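Local coordinates for YfkN protein (Bacillus subtilis subsp. subtilis, PDB 3GVE) that belongs to the calcineurin-like phosphoesterase family and holds a manganese and a magnesium ion together in its two-metal site, at residues A244-H249 against G288-K293; L58-G63 against V165-F170. All coordinates share one frame; numbering follows the deposited sequence.

In the fold
Contacts 1 and 2 are both buried and join the same two mixed sheets of the calcineurin-like sandwich. In each, one strand belongs to the four-stranded sheet (286-297 or 57-61) and one to the larger sheet (244-247 or 160-170). Contact 1 sets antiparallel strands against each other chiefly through aliphatic side chains, whereas contact 2 faces two strands that run nearly parallel, in different sheets, and adds a tyrosine ring. They adjoin directly, Ile-246 CG1 lying 4.0 Å from Val-60 CG2. Polar chemistry appears where strands give way to loops: contact 1 contains a magnesium ligand, His-249, and contact 2 has an Asx turn immediately before Asp-64, which binds both metals.

Contact 1: residues A244-H249 against G288-K293; sequences AIISGH and GVIDLK. With MG (magnesium ion), chain D.
Ile-290 carries the apolar part of this contact with a single methyl. With CG1 anti to its carbonyl carbon (chi1 -69°) and CD1 extended beyond it, the side chain reaches across to strand 244-247. There Ile-290 CD1 meets Ala-244 CB at 3.9 Å and Ile-246 CD1 also at 3.9 Å, the two isoleucines crossing obliquely. Ile-290 CD1 also lies 3.8 Å from Ile-245 O, a van der Waals approach to the backbone. The small alanine leaves room for the long isoleucine, while Ile-246, branched at CB, suits an extended strand and bends its terminal methyl back toward the contact.

Metal coordination occupies the other end of segment 244-249. Beyond the strand, His-249 binds the magnesium ion through ND1 at 2.4 Å. Water 1 binds the magnesium at 2.4 Å and donates a hydrogen bond to His-249 O (2.6 Å), so this residue meets the ion directly and through water. Asp-64, Asn-108 and His-216 complete the site, and Glu-229 hydrogen-bonds His-249 NE2, probably helping to orient the ring.

The two strands are antiparallel but belong to opposing sheets. Strand 244-247 lies between 210-215 and 275-280 in the larger sheet; Ile-290 also packs on Pro-276 and Val-278 there, and Ala-244 and Ile-246 touch strand 9-17, the neighbour of 286-297.

Contact 2: residues L58-G63 against V165-F170; sequences LLVDNG and VGYIGF
The ring of Tyr-167 is met obliquely by Val-60 and Leu-58. Val-60 CG1 comes upon the CE1 corner of the ring, 3.6 Å from Tyr-167 CE1. At the far end, Tyr-167 OH sits against both branches of Leu-58, 3.5 Å from CD1 and 3.6 Å from CD2. The tyrosine CG is anti to its carbonyl carbon (chi1 -56°), which carries the ring across to strand 57-61. Its length suits the space between the two sheets, while Leu-58 offers a forked end to the hydroxyl and Val-60 a compact branched surface to the ring carbons.

Leu-58 also uses CD1 against Val-165, whose CG1 lies 3.9 Å away, the two side chains reaching toward each other tip to tip. Val-60 packs on Leu-214 and Tyr-167 on Ile-212, both of strand 210-215.

Where strand 57-61 ends, Asp-61 OD2 accepts a hydrogen bond from Gly-63 N at 3.0 Å (159°), forming an Asx turn. The donor stands well above the carboxylate plane, and Thr-17 holds OD1. Gly-63 takes a positive phi (92°), which glycine tolerates most readily because it has no side chain.

The inter-sheet contact therefore rests on van der Waals packing and burial of apolar surface, the phenol oxygen too meeting Leu-58 by van der Waals contact only, while hydrogen bonding within segment 58-63 shapes the turn leading to the metal ligand Asp-64.

Contact 1: residues A244-H249 against G288-K293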
loop_
_atom_site.group_PDB
_atom_site.type_symbol
_atom_site.label_atom_id
_atom_site.label_comp_id
_atom_site.label_asym_id
_atom_site.label_seq_id
_atom_site.Cartn_x
_atom_site.Cartn_y
_atom_site.Cartn_z
ATOM N N ALA A 244 -19.106 17.790 -14.488
ATOM C CA ALA A 244 -18.856 16.494 -13.850
ATOM C C ALA A 244 -17.447 16.494 -13.306
ATOM O O ALA A 244 -16.563 17.028 -13.934
ATOM C CB ALA A 244 -19.018 15.384 -14.869
ATOM N N ILE A 245 -17.270 15.862 -12.150
ATOM C CA ILE A 245 -15.962 15.761 -11.507
ATOM C C ILE A 245 -15.625 14.313 -11.175
ATOM O O ILE A 245 -16.371 13.633 -10.495
ATOM C CB ILE A 245 -15.896 16.597 -10.205
ATOM C CG1 ILE A 245 -16.160 18.076 -10.510
ATOM C CG2 ILE A 245 -14.533 16.422 -9.532
ATOM C CD1 ILE A 245 -16.438 18.936 -9.238
ATOM N N ILE A 246 -14.481 13.868 -11.668
ATOM C CA ILE A 246 -13.890 12.613 -11.239
ATOM C C ILE A 246 -12.859 12.965 -10.153
ATOM O O ILE A 246 -12.004 13.809 -10.366
ATOM C CB ILE A 246 -13.189 11.877 -12.396
ATOM C CG1 ILE A 246 -14.064 11.821 -13.664
ATOM C CG2 ILE A 246 -12.752 10.479 -11.954
ATOM C CD1 ILE A 246 -15.467 11.323 -13.443
ATOM N N SER A 247 -12.969 12.306 -9.005
ATOM C CA SER A 247 -12.105 12.558 -7.877
ATOM C C SER A 247 -11.332 11.283 -7.603
ATOM O O SER A 247 -11.713 10.204 -7.966
ATOM C CB SER A 247 -12.960 12.973 -6.671
ATOM O OG SER A 247 -12.202 13.178 -5.494
ATOM N N GLY A 248 -10.216 11.453 -6.940
ATOM C CA GLY A 248 -9.332 10.358 -6.547
ATOM C C GLY A 248 -8.427 10.776 -5.388
ATOM O O GLY A 248 -8.846 11.516 -4.516
ATOM N N HIS A 249 -7.196 10.283 -5.457
ATOM C CA HIS A 249 -6.089 10.603 -4.576
ATOM C C HIS A 249 -6.239 9.985 -3.180
ATOM O O HIS A 249 -5.312 9.393 -2.691
ATOM C CB HIS A 249 -5.851 12.116 -4.526
ATOM C CG HIS A 249 -4.650 12.512 -3.730
ATOM N ND1 HIS A 249 -3.374 12.093 -4.046
ATOM C CD2 HIS A 249 -4.534 13.291 -2.628
ATOM C CE1 HIS A 249 -2.525 12.601 -3.171
ATOM N NE2 HIS A 249 -3.203 13.327 -2.298
ATOM N N GLY A 288 -16.255 4.288 -11.487
ATOM C CA GLY A 288 -17.107 5.457 -11.314
ATOM C C GLY A 288 -18.031 5.594 -12.509
ATOM O O GLY A 288 -17.643 5.339 -13.629
ATOM N N VAL A 289 -19.255 6.030 -12.246
ATOM C CA VAL A 289 -20.268 6.166 -13.290
ATOM C C VAL A 289 -21.026 7.458 -13.061
ATOM O O VAL A 289 -21.679 7.612 -12.053
ATOM C CB VAL A 289 -21.264 4.962 -13.293
ATOM C CG1 VAL A 289 -22.281 5.105 -14.421
ATOM C CG2 VAL A 289 -20.514 3.643 -13.408
ATOM N N ILE A 290 -20.921 8.379 -14.009
ATOM C CA ILE A 290 -21.722 9.593 -13.980
ATOM C C ILE A 290 -22.687 9.614 -15.163
ATOM O O ILE A 290 -22.295 9.417 -16.290
ATOM C CB ILE A 290 -20.834 10.852 -14.008
ATOM C CG1 ILE A 290 -20.080 10.969 -12.679
ATOM C CG2 ILE A 290 -21.647 12.087 -14.299
ATOM C CD1 ILE A 290 -19.146 12.164 -12.597
ATOM N N ASP A 291 -23.955 9.849 -14.862
ATOM C CA ASP A 291 -24.987 9.995 -15.886
ATOM C C ASP A 291 -25.380 11.460 -15.958
ATOM O O ASP A 291 -25.661 12.079 -14.954
ATOM C CB ASP A 291 -26.194 9.108 -15.562
ATOM C CG ASP A 291 -25.853 7.631 -15.659
ATOM O OD1 ASP A 291 -25.610 7.154 -16.761
ATOM O OD2 ASP A 291 -25.782 6.966 -14.613
ATOM N N LEU A 292 -25.351 11.996 -17.169
ATOM C CA LEU A 292 -25.826 13.350 -17.453
ATOM C C LEU A 292 -27.025 13.278 -18.386
ATOM O O LEU A 292 -26.970 12.613 -19.398
ATOM C CB LEU A 292 -24.738 14.179 -18.126
ATOM C CG LEU A 292 -23.429 14.387 -17.346
ATOM C CD1 LEU A 292 -22.435 15.244 -18.106
ATOM C CD2 LEU A 292 -23.709 14.942 -15.940
ATOM N N LYS A 293 -28.055 14.070 -18.035
ATOM C CA LYS A 293 -29.189 14.279 -19.039
ATOM C C LYS A 293 -29.031 15.717 -19.506
ATOM O O LYS A 293 -29.169 16.662 -18.782
ATOM C CB LYS A 293 -30.530 14.076 -18.379
ATOM C CG LYS A 293 -30.750 12.711 -17.975
ATOM C CD LYS A 293 -32.103 12.460 -17.271
ATOM C CE LYS A 293 -32.293 11.012 -16.891
ATOM N NZ LYS A 293 -33.669 10.790 -16.154
HETATM MG MG MG D . -2.473 10.509 -5.634
HETATM O O HOH W 1 -3.132 8.790 -4.031
#

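Contact 2: residues L58-G63 against V165-F170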
loop_
_atom_site.group_PDB
_atom_site.type_symbol
_atom_site.label_atom_id
_atom_site.label_comp_id
_atom_site.label_asym_id
_atom_site.label_seq_id
_atom_site.Cartn_x
_atom_site.Cartn_y
_atom_site.Cartn_z
ATOM N N LEU A 58 -18.422 7.715 -22.463
ATOM C CA LEU A 58 -17.032 8.118 -22.437
ATOM C C LEU A 58 -16.325 7.360 -21.326
ATOM O O LEU A 58 -16.957 6.985 -20.358
ATOM C CB LEU A 58 -16.939 9.621 -22.170
ATOM C CG LEU A 58 -17.710 10.486 -23.168
ATOM C CD1 LEU A 58 -17.707 11.918 -22.655
ATOM C CD2 LEU A 58 -17.078 10.385 -24.575
ATOM N N LEU A 59 -15.016 7.174 -21.483
ATOM C CA LEU A 59 -14.194 6.459 -20.519
ATOM C C LEU A 59 -12.931 7.276 -20.216
ATOM O O LEU A 59 -12.181 7.633 -21.091
ATOM C CB LEU A 59 -13.841 5.074 -21.070
ATOM C CG LEU A 59 -12.818 4.256 -20.265
ATOM C CD1 LEU A 59 -13.354 3.899 -18.871
ATOM C CD2 LEU A 59 -12.467 2.984 -21.047
ATOM N N VAL A 60 -12.733 7.569 -18.940
ATOM C CA VAL A 60 -11.619 8.426 -18.508
ATOM C C VAL A 60 -10.868 7.823 -17.336
ATOM O O VAL A 60 -11.421 7.098 -16.535
ATOM C CB VAL A 60 -12.117 9.851 -18.126
ATOM C CG1 VAL A 60 -12.847 10.485 -19.323
ATOM C CG2 VAL A 60 -13.031 9.819 -16.909
ATOM N N ASP A 61 -9.589 8.140 -17.267
ATOM C CA ASP A 61 -8.773 7.768 -16.111
ATOM C C ASP A 61 -8.340 9.005 -15.350
ATOM O O ASP A 61 -8.044 10.025 -15.951
ATOM C CB ASP A 61 -7.531 6.992 -16.524
ATOM C CG ASP A 61 -6.753 6.503 -15.324
ATOM O OD1 ASP A 61 -7.221 5.588 -14.627
ATOM O OD2 ASP A 61 -5.706 7.077 -15.051
ATOM N N ASN A 62 -8.284 8.883 -14.030
ATOM C CA ASN A 62 -7.983 10.021 -13.168
ATOM C C ASN A 62 -6.577 10.107 -12.567
ATOM O O ASN A 62 -6.357 10.896 -11.662
ATOM C CB ASN A 62 -9.030 10.099 -12.050
ATOM C CG ASN A 62 -9.264 11.529 -11.565
ATOM O OD1 ASN A 62 -9.315 12.460 -12.358
ATOM N ND2 ASN A 62 -9.430 11.688 -10.243
ATOM N N GLY A 63 -5.636 9.319 -13.090
ATOM C CA GLY A 63 -4.248 9.409 -12.658
ATOM C C GLY A 63 -3.861 8.466 -11.525
ATOM O O GLY A 63 -4.665 7.676 -11.062
ATOM N N VAL A 165 -17.315 18.148 -25.963
ATOM C CA VAL A 165 -16.922 17.720 -24.611
ATOM C C VAL A 165 -15.493 18.119 -24.375
ATOM O O VAL A 165 -14.584 17.780 -25.162
ATOM C CB VAL A 165 -17.074 16.200 -24.471
ATOM C CG1 VAL A 165 -16.750 15.706 -23.047
ATOM C CG2 VAL A 165 -18.540 15.811 -24.790
ATOM N N GLY A 166 -15.266 18.791 -23.282
ATOM C CA GLY A 166 -13.948 19.202 -22.847
ATOM C C GLY A 166 -13.438 18.420 -21.649
ATOM O O GLY A 166 -14.255 18.075 -20.764
ATOM N N TYR A 167 -12.159 18.145 -21.592
ATOM C CA TYR A 167 -11.571 17.524 -20.426
ATOM C C TYR A 167 -10.496 18.457 -19.910
ATOM O O TYR A 167 -9.693 18.962 -20.674
ATOM C CB TYR A 167 -10.936 16.188 -20.795
ATOM C CG TYR A 167 -11.873 15.204 -21.476
ATOM C CD1 TYR A 167 -12.630 14.298 -20.749
ATOM C CD2 TYR A 167 -11.978 15.181 -22.861
ATOM C CE1 TYR A 167 -13.477 13.402 -21.390
ATOM C CE2 TYR A 167 -12.809 14.283 -23.503
ATOM C CZ TYR A 167 -13.552 13.397 -22.765
ATOM O OH TYR A 167 -14.374 12.504 -23.420
ATOM N N ILE A 168 -10.478 18.633 -18.601
ATOM C CA ILE A 168 -9.439 19.390 -17.916
ATOM C C ILE A 168 -8.974 18.556 -16.729
ATOM O O ILE A 168 -9.757 17.855 -16.127
ATOM C CB ILE A 168 -9.966 20.781 -17.446
ATOM C CG1 ILE A 168 -8.838 21.627 -16.831
ATOM C CG2 ILE A 168 -11.159 20.645 -16.478
ATOM C CD1 ILE A 168 -9.221 23.115 -16.604
ATOM N N GLY A 169 -7.696 18.641 -16.400
ATOM C CA GLY A 169 -7.154 17.840 -15.305
ATOM C C GLY A 169 -6.338 18.656 -14.321
ATOM O O GLY A 169 -5.770 19.659 -14.672
ATOM N N PHE A 170 -6.284 18.171 -13.089
ATOM C CA PHE A 170 -5.573 18.809 -11.972
ATOM C C PHE A 170 -4.823 17.802 -11.117
ATOM O O PHE A 170 -5.287 16.695 -10.917
ATOM C CB PHE A 170 -6.548 19.575 -11.061
ATOM C CG PHE A 170 -7.494 20.448 -11.806
ATOM C CD1 PHE A 170 -7.092 21.679 -12.298
ATOM C CD2 PHE A 170 -8.778 20.028 -12.036
ATOM C CE1 PHE A 170 -7.972 22.473 -13.002
ATOM C CE2 PHE A 170 -9.668 20.820 -12.733
ATOM C CZ PHE A 170 -9.260 22.053 -13.222
#